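Local coordinates for protein group II chitinase (Ostrinia furnacalis, PDB 6JAV) that probably hydrolyses internal linkages of chitin, this chain being a family 18 glycoside hydrolase catalytic domain of a much larger insect protein, captured with an inhibitor, at residues L9-T14 against P363-I368; V79-G84 against A113-Y118; K93-V98 against K139-D144; H263-P268 against N317-F322. All coordinates share one frame; numbering follows the deposited sequence.

How the contacts relate
Contacts 1 and 2 are both strand-on-helix packing in the TIM barrel, their centres about 21 Å apart: strands 8-14 and 78-84 each lie beside strand 38-46, and each meets a helix of the outer layer. Contact 3 joins helix 93-98, just after strand 78-84, to the start of helix 143-159. It touches contact 2 where Tyr-94 reaches Leu-83 and Gly-84. Contact 4 lies between the barrel strands 244-257 and 342-346 in sequence, its centre about 39 Å from that of contact 2. Contact 1 brings the first strand and the last helix together and encloses the other three in sequence; the barrel itself closes where strand 8-14 pairs with strand 342-346. Contacts 2 and 3 interleave; contact 4 follows.

Contact 1. Residues L9-T14 against P363-I368; sequences LVCYYT and PLLNAI
Leu-9, on the first strand of the TIM barrel, pushes its two methyls between Leu-365 and Ile-368 of the last helix. Strand 9-14 and helix 363-368 run nearly antiparallel, with 162° between their directions and their axes 11.1 Å apart at the closest, and the leucine bridges that interval. With CG opposite the backbone N (chi1 -153°) the fork of the side chain is carried toward the helix. CD1 settles against the gamma methyl of Ile-368, Leu-9 CD1 to Ile-368 CG2 measuring 3.6 Å. The other branch meets only Leu-365: Leu-9 CD2 stands 3.7 Å from Leu-365 CD1, a methyl that Leu-9 CD1 also approaches. Leu-365 starts off along the flank of the helix, but with CG swung away from its own N (chi1 -172°) the methyls come back to the strand. Its second methyl, CD2, then faces sulfur: Cys-11 SG is a looser 4.3 Å from Leu-365 CD2. That sulfur belongs to the disulfide with Cys-36, which ties the strand to the chain just ahead of strand 38-46. On the helix side, Leu-365 and Ile-368 also press on Ile-345 of the neighbouring strand 342-346, and Ile-368 reaches helix 325-337. Tyr-12, next after Cys-11, turns into the barrel instead and hydrogen-bonds Asp-124 of the DxxDxDxE signature of this family. Between these two segments the interface is apolar, with no hydrogen bond across it, so direct cohesion comes from hydrophobic burial and fit.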
loop_
_atom_site.group_PDB
_atom_site.type_symbol
_atom_site.label_atom_id
_atom_site.label_comp_id
_atom_site.label_asym_id
_atom_site.label_seq_id
_atom_site.Cartn_x
_atom_site.Cartn_y
_atom_site.Cartn_z
ATOM N N LEU A 9 10.674 7.463 -0.883
ATOM C CA LEU A 9 10.390 6.033 -1.055
ATOM C C LEU A 9 9.777 5.613 0.282
ATOM O O LEU A 9 10.486 5.482 1.292
ATOM C CB LEU A 9 11.649 5.237 -1.422
ATOM C CG LEU A 9 11.409 3.948 -2.222
ATOM C CD1 LEU A 9 12.726 3.254 -2.646
ATOM C CD2 LEU A 9 10.488 2.983 -1.539
ATOM N N VAL A 10 8.450 5.488 0.297
ATOM C CA VAL A 10 7.685 5.243 1.510
ATOM C C VAL A 10 7.473 3.739 1.629
ATOM O O VAL A 10 6.845 3.117 0.759
ATOM C CB VAL A 10 6.338 5.989 1.468
ATOM C CG1 VAL A 10 5.516 5.705 2.702
ATOM C CG2 VAL A 10 6.542 7.515 1.316
ATOM N N CYS A 11 8.013 3.140 2.689
ATOM C CA CYS A 11 7.977 1.690 2.867
ATOM C C CYS A 11 7.018 1.345 3.990
ATOM O O CYS A 11 7.198 1.822 5.119
ATOM C CB CYS A 11 9.348 1.181 3.296
ATOM S SG CYS A 11 10.659 1.432 2.086
ATOM N N TYR A 12 6.034 0.489 3.712
ATOM C CA TYR A 12 5.173 -0.013 4.779
ATOM C C TYR A 12 5.808 -1.211 5.475
ATOM O O TYR A 12 6.287 -2.151 4.825
ATOM C CB TYR A 12 3.761 -0.364 4.267
ATOM C CG TYR A 12 2.863 0.850 4.121
ATOM C CD1 TYR A 12 2.879 1.610 2.943
ATOM C CD2 TYR A 12 2.056 1.262 5.169
ATOM C CE1 TYR A 12 2.105 2.773 2.818
ATOM C CE2 TYR A 12 1.274 2.412 5.051
ATOM C CZ TYR A 12 1.323 3.150 3.880
ATOM O OH TYR A 12 0.528 4.283 3.745
ATOM N N TYR A 13 5.800 -1.159 6.797
ATOM C CA TYR A 13 6.189 -2.237 7.695
ATOM C C TYR A 13 4.896 -2.824 8.267
ATOM O O TYR A 13 3.936 -2.086 8.525
ATOM C CB TYR A 13 7.055 -1.625 8.831
ATOM C CG TYR A 13 7.279 -2.614 9.943
ATOM C CD1 TYR A 13 8.295 -3.550 9.868
ATOM C CD2 TYR A 13 6.406 -2.668 11.014
ATOM C CE1 TYR A 13 8.444 -4.526 10.887
ATOM C CE2 TYR A 13 6.556 -3.605 12.008
ATOM C CZ TYR A 13 7.555 -4.529 11.921
ATOM O OH TYR A 13 7.654 -5.475 12.933
ATOM N N THR A 14 4.847 -4.141 8.468
ATOM C CA THR A 14 3.654 -4.786 9.005
ATOM C C THR A 14 4.014 -5.584 10.256
ATOM O O THR A 14 4.950 -6.402 10.236
ATOM C CB THR A 14 2.904 -5.651 7.959
ATOM O OG1 THR A 14 3.699 -6.786 7.541
ATOM C CG2 THR A 14 2.566 -4.827 6.712
ATOM N N PRO A 363 15.121 -7.644 -4.296
ATOM C CA PRO A 363 15.253 -7.306 -5.727
ATOM C C PRO A 363 14.283 -6.228 -6.194
ATOM O O PRO A 363 14.657 -5.352 -6.988
ATOM C CB PRO A 363 15.013 -8.663 -6.422
ATOM C CG PRO A 363 14.142 -9.431 -5.455
ATOM C CD PRO A 363 14.665 -9.031 -4.091
ATOM N N LEU A 364 13.029 -6.276 -5.747
ATOM C CA LEU A 364 12.081 -5.264 -6.210
ATOM C C LEU A 364 12.400 -3.897 -5.623
ATOM O O LEU A 364 12.423 -2.880 -6.341
ATOM C CB LEU A 364 10.650 -5.678 -5.869
ATOM C CG LEU A 364 10.134 -6.997 -6.478
ATOM C CD1 LEU A 364 8.632 -7.197 -6.190
ATOM C CD2 LEU A 364 10.406 -7.109 -7.967
ATOM N N LEU A 365 12.637 -3.844 -4.319
ATOM C CA LEU A 365 12.897 -2.565 -3.675
ATOM C C LEU A 365 14.216 -1.961 -4.137
ATOM O O LEU A 365 14.300 -0.745 -4.363
ATOM C CB LEU A 365 12.828 -2.744 -2.159
ATOM C CG LEU A 365 12.891 -1.489 -1.299
ATOM C CD1 LEU A 365 11.884 -0.408 -1.765
ATOM C CD2 LEU A 365 12.643 -1.896 0.156
ATOM N N ASN A 366 15.248 -2.783 -4.322
ATOM C CA ASN A 366 16.485 -2.255 -4.905
ATOM C C ASN A 366 16.278 -1.732 -6.323
ATOM O O ASN A 366 16.924 -0.757 -6.723
ATOM C CB ASN A 366 17.601 -3.298 -4.872
ATOM C CG ASN A 366 18.401 -3.222 -3.609
ATOM O OD1 ASN A 366 19.119 -2.240 -3.373
ATOM N ND2 ASN A 366 18.295 -4.257 -2.770
ATOM N N ALA A 367 15.426 -2.386 -7.110
ATOM C CA ALA A 367 15.146 -1.878 -8.459
ATOM C C ALA A 367 14.512 -0.491 -8.389
ATOM O O ALA A 367 14.856 0.401 -9.178
ATOM C CB ALA A 367 14.238 -2.850 -9.219
ATOM N N ILE A 368 13.594 -0.285 -7.441
ATOM C CA ILE A 368 12.988 1.034 -7.267
ATOM C C ILE A 368 14.042 2.066 -6.902
ATOM O O ILE A 368 14.098 3.155 -7.493
ATOM C CB ILE A 368 11.869 0.985 -6.209
ATOM C CG1 ILE A 368 10.722 0.075 -6.640
ATOM C CG2 ILE A 368 11.356 2.423 -5.918
ATOM C CD1 ILE A 368 9.711 -0.223 -5.535
#

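Contact 2. Residues V79-G84 against A113-Y118; sequences VSLALG and AFLEKY
Lys-117 N bonds Ala-113 O at 2.9 Å along the helix turn that carries Phe-114 and Leu-115 to Leu-81; no hydrogen bond passes between strand and helix. Leu-81 is the single strand residue that reaches segment 113-118, and it uses different parts for its two partners. Its methyl goes to the phenylalanine, Leu-81 CD2 lying 3.6 Å from Phe-114 CE1 and 3.9 Å from Phe-114 CD1. The methyl comes to that side of the ring at a slant, and the two side chains cross at about a right angle. Nearer the backbone, Leu-115 fills in: its CD2 meets Leu-81 CB at 3.9 Å. Leu-115 leaves its CA along the flank of the helix with CG opposite the carbonyl carbon (chi1 -63°), and of its two methyls CD2, not the extended CD1, meets the strand. Phe-114 is covered on one ring face by Tyr-118, whose CE2 sits 3.9 Å above the ring plane, over its centre. Tyr-66 of helix 65-70 touches both Leu-81 and Phe-114, and Phe-120 touches Leu-81 and Leu-115. This is the outer layer of a TIM barrel: helix 101-118 lies in the connection from strand 78-84 to the parallel strand 122-126, while Ala-82 turns inward to Asp-124 and Asp-126. Strand 78-84 itself runs on toward Trp-86 of the inhibitor pocket. Polar groups serve the strand and the helix separately, so the direct hold between these segments is close apolar packing on one leucine.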
loop_
_atom_site.group_PDB
_atom_site.type_symbol
_atom_site.label_atom_id
_atom_site.label_comp_id
_atom_site.label_asym_id
_atom_site.label_seq_id
_atom_site.Cartn_x
_atom_site.Cartn_y
_atom_site.Cartn_z
ATOM N N VAL A 79 9.594 8.105 10.522
ATOM C CA VAL A 79 8.854 6.895 10.904
ATOM C C VAL A 79 7.467 7.308 11.383
ATOM O O VAL A 79 7.334 7.997 12.407
ATOM C CB VAL A 79 9.590 6.091 11.985
ATOM C CG1 VAL A 79 8.798 4.835 12.310
ATOM C CG2 VAL A 79 10.949 5.697 11.490
ATOM N N SER A 80 6.426 6.938 10.630
ATOM C CA SER A 80 5.048 7.264 10.982
ATOM C C SER A 80 4.289 6.019 11.425
ATOM O O SER A 80 4.665 4.885 11.113
ATOM C CB SER A 80 4.312 7.850 9.781
ATOM O OG SER A 80 4.875 9.106 9.424
ATOM N N LEU A 81 3.205 6.247 12.147
ATOM C CA LEU A 81 2.313 5.179 12.556
ATOM C C LEU A 81 1.046 5.258 11.706
ATOM O O LEU A 81 0.450 6.338 11.589
ATOM C CB LEU A 81 1.948 5.355 14.036
ATOM C CG LEU A 81 0.945 4.334 14.575
ATOM C CD1 LEU A 81 1.458 2.891 14.447
ATOM C CD2 LEU A 81 0.645 4.678 16.018
ATOM N N ALA A 82 0.646 4.134 11.092
ATOM C CA ALA A 82 -0.588 4.107 10.307
ATOM C C ALA A 82 -1.761 3.651 11.150
ATOM O O ALA A 82 -1.656 2.720 11.953
ATOM C CB ALA A 82 -0.488 3.195 9.083
ATOM N N LEU A 83 -2.902 4.291 10.942
ATOM C CA LEU A 83 -4.138 3.941 11.611
ATOM C C LEU A 83 -5.103 3.357 10.599
ATOM O O LEU A 83 -5.402 3.998 9.582
ATOM C CB LEU A 83 -4.747 5.202 12.221
ATOM C CG LEU A 83 -6.150 5.059 12.796
ATOM C CD1 LEU A 83 -6.136 4.129 14.021
ATOM C CD2 LEU A 83 -6.663 6.428 13.201
ATOM N N GLY A 84 -5.593 2.161 10.883
ATOM C CA GLY A 84 -6.653 1.576 10.082
ATOM C C GLY A 84 -6.222 0.300 9.380
ATOM O O GLY A 84 -5.899 -0.698 10.029
ATOM N N ALA A 113 -0.815 12.765 21.430
ATOM C CA ALA A 113 -0.102 12.303 22.628
ATOM C C ALA A 113 0.445 10.892 22.435
ATOM O O ALA A 113 1.560 10.583 22.874
ATOM C CB ALA A 113 -1.038 12.353 23.838
ATOM N N PHE A 114 -0.323 10.036 21.760
ATOM C CA PHE A 114 0.105 8.667 21.474
ATOM C C PHE A 114 1.364 8.671 20.613
ATOM O O PHE A 114 2.351 7.992 20.931
ATOM C CB PHE A 114 -1.056 7.963 20.762
ATOM C CG PHE A 114 -0.932 6.460 20.653
ATOM C CD1 PHE A 114 -0.156 5.879 19.661
ATOM C CD2 PHE A 114 -1.647 5.627 21.504
ATOM C CE1 PHE A 114 -0.079 4.479 19.535
ATOM C CE2 PHE A 114 -1.560 4.239 21.388
ATOM C CZ PHE A 114 -0.781 3.666 20.390
ATOM N N LEU A 115 1.353 9.440 19.520
ATOM C CA LEU A 115 2.528 9.542 18.656
ATOM C C LEU A 115 3.744 10.018 19.433
ATOM O O LEU A 115 4.841 9.466 19.288
ATOM C CB LEU A 115 2.265 10.522 17.517
ATOM C CG LEU A 115 1.163 10.167 16.537
ATOM C CD1 LEU A 115 1.024 11.286 15.543
ATOM C CD2 LEU A 115 1.419 8.809 15.816
ATOM N N GLU A 116 3.573 11.059 20.257
ATOM C CA GLU A 116 4.721 11.611 20.984
ATOM C C GLU A 116 5.238 10.637 22.040
ATOM O O GLU A 116 6.465 10.552 22.258
ATOM C CB GLU A 116 4.374 12.986 21.578
ATOM C CG GLU A 116 4.020 13.992 20.514
ATOM C CD GLU A 116 3.847 15.394 21.056
ATOM O OE1 GLU A 116 3.109 15.548 22.048
ATOM O OE2 GLU A 116 4.453 16.325 20.482
ATOM N N LYS A 117 4.339 9.867 22.658
ATOM C CA LYS A 117 4.758 8.893 23.671
ATOM C C LYS A 117 5.745 7.890 23.090
ATOM O O LYS A 117 6.746 7.547 23.728
ATOM C CB LYS A 117 3.549 8.161 24.247
ATOM C CG LYS A 117 3.910 7.068 25.262
ATOM C CD LYS A 117 2.660 6.540 25.919
ATOM C CE LYS A 117 2.995 5.476 26.953
ATOM N NZ LYS A 117 1.791 5.107 27.751
ATOM N N TYR A 118 5.487 7.416 21.867
ATOM C CA TYR A 118 6.322 6.394 21.259
ATOM C C TYR A 118 7.369 6.939 20.305
ATOM O O TYR A 118 8.145 6.150 19.755
ATOM C CB TYR A 118 5.453 5.326 20.588
ATOM C CG TYR A 118 4.591 4.666 21.614
ATOM C CD1 TYR A 118 5.149 3.791 22.551
ATOM C CD2 TYR A 118 3.241 4.954 21.712
ATOM C CE1 TYR A 118 4.359 3.199 23.524
ATOM C CE2 TYR A 118 2.439 4.364 22.696
ATOM C CZ TYR A 118 3.021 3.489 23.602
ATOM O OH TYR A 118 2.270 2.890 24.579
#

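Contact 3. Residues K93-V98 against K139-D144; sequences KYSKLV and KGPDSD
Helix 93-98 draws up beside the turn leading into helix 143-159, Ser-95 and Asp-144 being nearest with their CA atoms 6.0 Å apart, and the turn is held by Asp-144 N bonding Pro-141 O at 3.0 Å. Both pieces follow strands of the family 18 TIM barrel, one after strand 78-84 and the other after strand 122-126, so the contact ties neighbouring strand-to-helix connections together. At its centre is a short hydrogen bond in which Ser-95 OG donates to Asp-144 OD1 at 2.6 Å. The serine hydroxyl is swung opposite its backbone N (chi1 180°), and it meets the carboxylate oxygen on the syn lone pair, the side of the other oxygen. Asn-99 ND2 gives that same OD1 a second bond and also bonds Ser-95 O, so one amide fastens both partners, while OD2 is taken by Lys-131 N and Trp-133 NE1. Four donors thus grip the buried carboxylate and fix its rotation, an environment consistent with an ionised aspartate. Apolar neighbours complete the setting. Pro-141 brings its CD and CG edge up to the hydroxyl, with CD 3.6 Å from Ser-95 OG, and Trp-127 touches both Val-98 and Asp-144. Val-98 and Asp-144 cross at about a right angle one helical turn beyond the serine, where Val-98 CG2 ends 4.2 Å from Asp-144 OD1.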
loop_
_atom_site.group_PDB
_atom_site.type_symbol
_atom_site.label_atom_id
_atom_site.label_comp_id
_atom_site.label_asym_id
_atom_site.label_seq_id
_atom_site.Cartn_x
_atom_site.Cartn_y
_atom_site.Cartn_z
ATOM N N LYS A 93 -17.171 2.041 12.367
ATOM C CA LYS A 93 -16.596 2.816 13.471
ATOM C C LYS A 93 -15.869 4.084 13.010
ATOM O O LYS A 93 -15.924 5.107 13.712
ATOM C CB LYS A 93 -15.719 1.965 14.389
ATOM C CG LYS A 93 -14.453 1.449 13.751
ATOM C CD LYS A 93 -13.685 0.629 14.780
ATOM C CE LYS A 93 -12.524 -0.065 14.103
ATOM N NZ LYS A 93 -11.738 -0.900 15.114
ATOM N N TYR A 94 -15.188 4.060 11.855
ATOM C CA TYR A 94 -14.541 5.296 11.387
ATOM C C TYR A 94 -15.574 6.317 10.933
ATOM O O TYR A 94 -15.397 7.534 11.152
ATOM C CB TYR A 94 -13.544 4.995 10.259
ATOM C CG TYR A 94 -12.275 4.352 10.766
ATOM C CD1 TYR A 94 -11.230 5.129 11.218
ATOM C CD2 TYR A 94 -12.149 2.956 10.813
ATOM C CE1 TYR A 94 -10.055 4.535 11.711
ATOM C CE2 TYR A 94 -10.985 2.349 11.302
ATOM C CZ TYR A 94 -9.955 3.158 11.741
ATOM O OH TYR A 94 -8.782 2.624 12.246
ATOM N N SER A 95 -16.644 5.842 10.286
ATOM C CA SER A 95 -17.738 6.735 9.916
ATOM C C SER A 95 -18.363 7.377 11.154
ATOM O O SER A 95 -18.614 8.588 11.167
ATOM C CB SER A 95 -18.763 5.962 9.090
ATOM O OG SER A 95 -19.848 6.795 8.712
ATOM N N LYS A 96 -18.589 6.587 12.216
ATOM C CA LYS A 96 -19.146 7.158 13.437
ATOM C C LYS A 96 -18.217 8.220 14.006
ATOM O O LYS A 96 -18.671 9.273 14.471
ATOM C CB LYS A 96 -19.405 6.060 14.466
ATOM C CG LYS A 96 -20.529 5.107 14.077
ATOM C CD LYS A 96 -21.891 5.755 14.181
ATOM C CE LYS A 96 -22.975 4.682 14.230
ATOM N NZ LYS A 96 -24.344 5.265 14.218
ATOM N N LEU A 97 -16.907 7.972 13.956
ATOM C CA LEU A 97 -15.947 8.953 14.448
ATOM C C LEU A 97 -16.028 10.248 13.643
ATOM O O LEU A 97 -16.191 11.338 14.213
ATOM C CB LEU A 97 -14.538 8.359 14.363
ATOM C CG LEU A 97 -13.396 9.355 14.600
ATOM C CD1 LEU A 97 -13.424 9.948 16.024
ATOM C CD2 LEU A 97 -12.029 8.690 14.342
ATOM N N VAL A 98 -15.879 10.155 12.316
ATOM C CA VAL A 98 -15.687 11.382 11.536
ATOM C C VAL A 98 -16.960 12.203 11.445
ATOM O O VAL A 98 -16.890 13.397 11.133
ATOM C CB VAL A 98 -15.077 11.152 10.135
ATOM C CG1 VAL A 98 -13.734 10.402 10.249
ATOM C CG2 VAL A 98 -16.048 10.414 9.219
ATOM N N LYS A 139 -22.484 1.467 1.483
ATOM C CA LYS A 139 -22.506 1.276 2.927
ATOM C C LYS A 139 -22.522 2.584 3.715
ATOM O O LYS A 139 -23.218 2.684 4.730
ATOM C CB LYS A 139 -21.325 0.399 3.352
ATOM C CG LYS A 139 -21.427 -1.038 2.895
ATOM C CD LYS A 139 -22.495 -1.770 3.693
ATOM C CE LYS A 139 -22.732 -3.175 3.138
ATOM N NZ LYS A 139 -23.824 -3.192 2.123
ATOM N N GLY A 140 -21.731 3.579 3.313
ATOM C CA GLY A 140 -21.523 4.734 4.145
ATOM C C GLY A 140 -22.267 5.949 3.634
ATOM O O GLY A 140 -22.655 6.023 2.460
ATOM N N PRO A 141 -22.446 6.938 4.504
ATOM C CA PRO A 141 -23.086 8.187 4.089
ATOM C C PRO A 141 -22.117 9.085 3.343
ATOM O O PRO A 141 -20.911 9.096 3.593
ATOM C CB PRO A 141 -23.456 8.836 5.429
ATOM C CG PRO A 141 -22.349 8.372 6.382
ATOM C CD PRO A 141 -22.049 6.958 5.926
ATOM N N ASP A 142 -22.674 9.902 2.445
ATOM C CA ASP A 142 -21.887 10.922 1.764
ATOM C C ASP A 142 -21.151 11.847 2.736
ATOM O O ASP A 142 -20.049 12.319 2.426
ATOM C CB ASP A 142 -22.850 11.725 0.875
ATOM C CG ASP A 142 -22.207 12.920 0.231
ATOM O OD1 ASP A 142 -21.635 12.758 -0.866
ATOM O OD2 ASP A 142 -22.275 14.033 0.811
ATOM N N SER A 143 -21.710 12.087 3.926
ATOM C CA SER A 143 -21.062 12.956 4.904
ATOM C C SER A 143 -19.733 12.400 5.430
ATOM O O SER A 143 -19.005 13.146 6.099
ATOM C CB SER A 143 -22.011 13.229 6.073
ATOM O OG SER A 143 -22.438 12.018 6.671
ATOM N N ASP A 144 -19.407 11.136 5.127
ATOM C CA ASP A 144 -18.050 10.648 5.407
ATOM C C ASP A 144 -17.000 11.507 4.718
ATOM O O ASP A 144 -15.893 11.670 5.248
ATOM C CB ASP A 144 -17.883 9.205 4.916
ATOM C CG ASP A 144 -18.408 8.177 5.878
ATOM O OD1 ASP A 144 -18.964 8.530 6.929
ATOM O OD2 ASP A 144 -18.285 6.974 5.560
#

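Contact 4. Residues H263-P268 against N317-F322; sequences HGLNIP and NQWVSF. Unlike the reference sequence in segment 263-268: His-263 (reference Asn).
One hydrogen bond joins Trp-319 to the loop: its indole NE1 donates to His-263 O at 2.8 Å, with an N-H...O angle of 148°. The acceptor lies in the indole plane, at the ring edge, whereas the nitrogen stands well above the carbonyl plane, 56° out of it. His-263 enters through its backbone carbonyl, while its imidazole leads away and stacks on Tyr-314. Thr-208 OG1 bonds Gly-264 O and Ile-267 N and keeps the loop close by. A second polar group works within the strand segment: Gln-318 NE2 meets Asn-317 OD1 at 3.0 Å in an almost straight bond. The same amide also bonds Thr-256 and Glu-274, so it is held at both ends.

The apolar part is slight. Leu-265 starts out pointing off from the strand, but its CD2 branch comes back to the edge of the six-membered ring, with Leu-265 CD2 4.0 Å from Trp-319 CH2.

Aromatic packing sets the indole itself. Tyr-312 stacks on it and Phe-255 meets it nearly at right angles. Strand 318-321 pairs antiparallel with strands 244-257 and 312-315. A small antiparallel unit placed between the barrel strands 244-257 and 342-346 is consistent with the chitinase insertion domain of family 18 enzymes, here with a tryptophan of one strand hydrogen-bonded to the loop 263-268.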
loop_
_atom_site.group_PDB
_atom_site.type_symbol
_atom_site.label_atom_id
_atom_site.label_comp_id
_atom_site.label_asym_id
_atom_site.label_seq_id
_atom_site.Cartn_x
_atom_site.Cartn_y
_atom_site.Cartn_z
ATOM N N HIS A 263 -5.315 -19.968 -20.253
ATOM C CA HIS A 263 -4.574 -19.403 -19.129
ATOM C C HIS A 263 -4.182 -17.942 -19.327
ATOM O O HIS A 263 -3.199 -17.504 -18.719
ATOM C CB HIS A 263 -3.335 -20.254 -18.868
ATOM C CG HIS A 263 -2.649 -20.703 -20.117
ATOM N ND1 HIS A 263 -2.039 -19.824 -20.989
ATOM C CD2 HIS A 263 -2.505 -21.935 -20.662
ATOM C CE1 HIS A 263 -1.530 -20.498 -22.006
ATOM N NE2 HIS A 263 -1.801 -21.779 -21.833
ATOM N N GLY A 264 -4.901 -17.180 -20.143
ATOM C CA GLY A 264 -4.587 -15.786 -20.371
ATOM C C GLY A 264 -5.289 -14.846 -19.404
ATOM O O GLY A 264 -5.720 -15.232 -18.311
ATOM N N LEU A 265 -5.400 -13.585 -19.833
ATOM C CA LEU A 265 -6.121 -12.567 -19.081
ATOM C C LEU A 265 -7.617 -12.752 -19.275
ATOM O O LEU A 265 -8.067 -13.266 -20.304
ATOM C CB LEU A 265 -5.746 -11.172 -19.591
ATOM C CG LEU A 265 -4.337 -10.633 -19.358
ATOM C CD1 LEU A 265 -4.180 -9.293 -20.080
ATOM C CD2 LEU A 265 -4.044 -10.501 -17.857
ATOM N N ASN A 266 -8.391 -12.336 -18.274
ATOM C CA ASN A 266 -9.851 -12.269 -18.342
ATOM C C ASN A 266 -10.527 -13.635 -18.489
ATOM O O ASN A 266 -11.663 -13.714 -18.975
ATOM C CB ASN A 266 -10.330 -11.284 -19.415
ATOM C CG ASN A 266 -9.747 -9.902 -19.220
ATOM O OD1 ASN A 266 -9.854 -9.327 -18.138
ATOM N ND2 ASN A 266 -9.102 -9.375 -20.246
ATOM N N ILE A 267 -9.874 -14.708 -18.059
ATOM C CA ILE A 267 -10.448 -16.057 -18.132
ATOM C C ILE A 267 -11.181 -16.389 -16.839
ATOM O O ILE A 267 -10.813 -15.879 -15.768
ATOM C CB ILE A 267 -9.377 -17.117 -18.444
ATOM C CG1 ILE A 267 -8.423 -17.293 -17.255
ATOM C CG2 ILE A 267 -8.605 -16.772 -19.724
ATOM C CD1 ILE A 267 -7.425 -18.379 -17.457
ATOM N N PRO A 268 -12.202 -17.257 -16.878
ATOM C CA PRO A 268 -13.014 -17.508 -15.681
ATOM C C PRO A 268 -12.230 -18.115 -14.526
ATOM O O PRO A 268 -11.355 -18.968 -14.706
ATOM C CB PRO A 268 -14.102 -18.471 -16.186
ATOM C CG PRO A 268 -14.227 -18.134 -17.622
ATOM C CD PRO A 268 -12.830 -17.826 -18.089
ATOM N N ASN A 317 -4.021 -25.307 -12.415
ATOM C CA ASN A 317 -5.144 -24.392 -12.261
ATOM C C ASN A 317 -4.819 -23.183 -11.376
ATOM O O ASN A 317 -5.739 -22.519 -10.899
ATOM C CB ASN A 317 -6.404 -25.130 -11.785
ATOM C CG ASN A 317 -6.354 -25.532 -10.315
ATOM O OD1 ASN A 317 -5.319 -25.439 -9.650
ATOM N ND2 ASN A 317 -7.490 -25.988 -9.803
ATOM N N GLN A 318 -3.542 -22.893 -11.154
ATOM C CA GLN A 318 -3.131 -21.743 -10.352
ATOM C C GLN A 318 -2.544 -20.667 -11.256
ATOM O O GLN A 318 -1.799 -20.966 -12.191
ATOM C CB GLN A 318 -2.081 -22.168 -9.337
ATOM C CG GLN A 318 -2.633 -23.167 -8.326
ATOM C CD GLN A 318 -3.781 -22.584 -7.538
ATOM O OE1 GLN A 318 -3.607 -21.623 -6.782
ATOM N NE2 GLN A 318 -4.973 -23.137 -7.721
ATOM N N TRP A 319 -2.876 -19.400 -10.965
ATOM C CA TRP A 319 -2.496 -18.283 -11.829
ATOM C C TRP A 319 -2.255 -17.067 -10.933
ATOM O O TRP A 319 -3.057 -16.815 -10.029
ATOM C CB TRP A 319 -3.683 -18.019 -12.772
ATOM C CG TRP A 319 -3.500 -17.132 -13.973
ATOM C CD1 TRP A 319 -3.376 -17.537 -15.293
ATOM C CD2 TRP A 319 -3.566 -15.700 -14.005
ATOM N NE1 TRP A 319 -3.314 -16.436 -16.123
ATOM C CE2 TRP A 319 -3.425 -15.298 -15.359
ATOM C CE3 TRP A 319 -3.693 -14.706 -13.011
ATOM C CZ2 TRP A 319 -3.426 -13.958 -15.747
ATOM C CZ3 TRP A 319 -3.708 -13.363 -13.401
ATOM C CH2 TRP A 319 -3.563 -13.003 -14.754
ATOM N N VAL A 320 -1.171 -16.325 -11.162
ATOM C CA VAL A 320 -0.862 -15.173 -10.299
ATOM C C VAL A 320 -0.347 -14.019 -11.144
ATOM O O VAL A 320 0.444 -14.216 -12.068
ATOM C CB VAL A 320 0.146 -15.578 -9.195
ATOM C CG1 VAL A 320 1.482 -15.994 -9.785
ATOM C CG2 VAL A 320 0.330 -14.425 -8.167
ATOM N N SER A 321 -0.792 -12.794 -10.831
ATOM C CA SER A 321 -0.263 -11.615 -11.510
ATOM C C SER A 321 0.493 -10.760 -10.505
ATOM O O SER A 321 0.107 -10.692 -9.334
ATOM C CB SER A 321 -1.384 -10.795 -12.162
ATOM O OG SER A 321 -2.333 -10.378 -11.204
ATOM N N PHE A 322 1.567 -10.115 -10.961
ATOM C CA PHE A 322 2.525 -9.501 -10.043
ATOM C C PHE A 322 3.446 -8.566 -10.815
ATOM O O PHE A 322 3.416 -8.496 -12.051
ATOM C CB PHE A 322 3.332 -10.588 -9.295
ATOM C CG PHE A 322 4.237 -11.383 -10.188
ATOM C CD1 PHE A 322 3.714 -12.402 -10.989
ATOM C CD2 PHE A 322 5.591 -11.094 -10.284
ATOM C CE1 PHE A 322 4.547 -13.140 -11.846
ATOM C CE2 PHE A 322 6.436 -11.853 -11.145
ATOM C CZ PHE A 322 5.882 -12.858 -11.924
#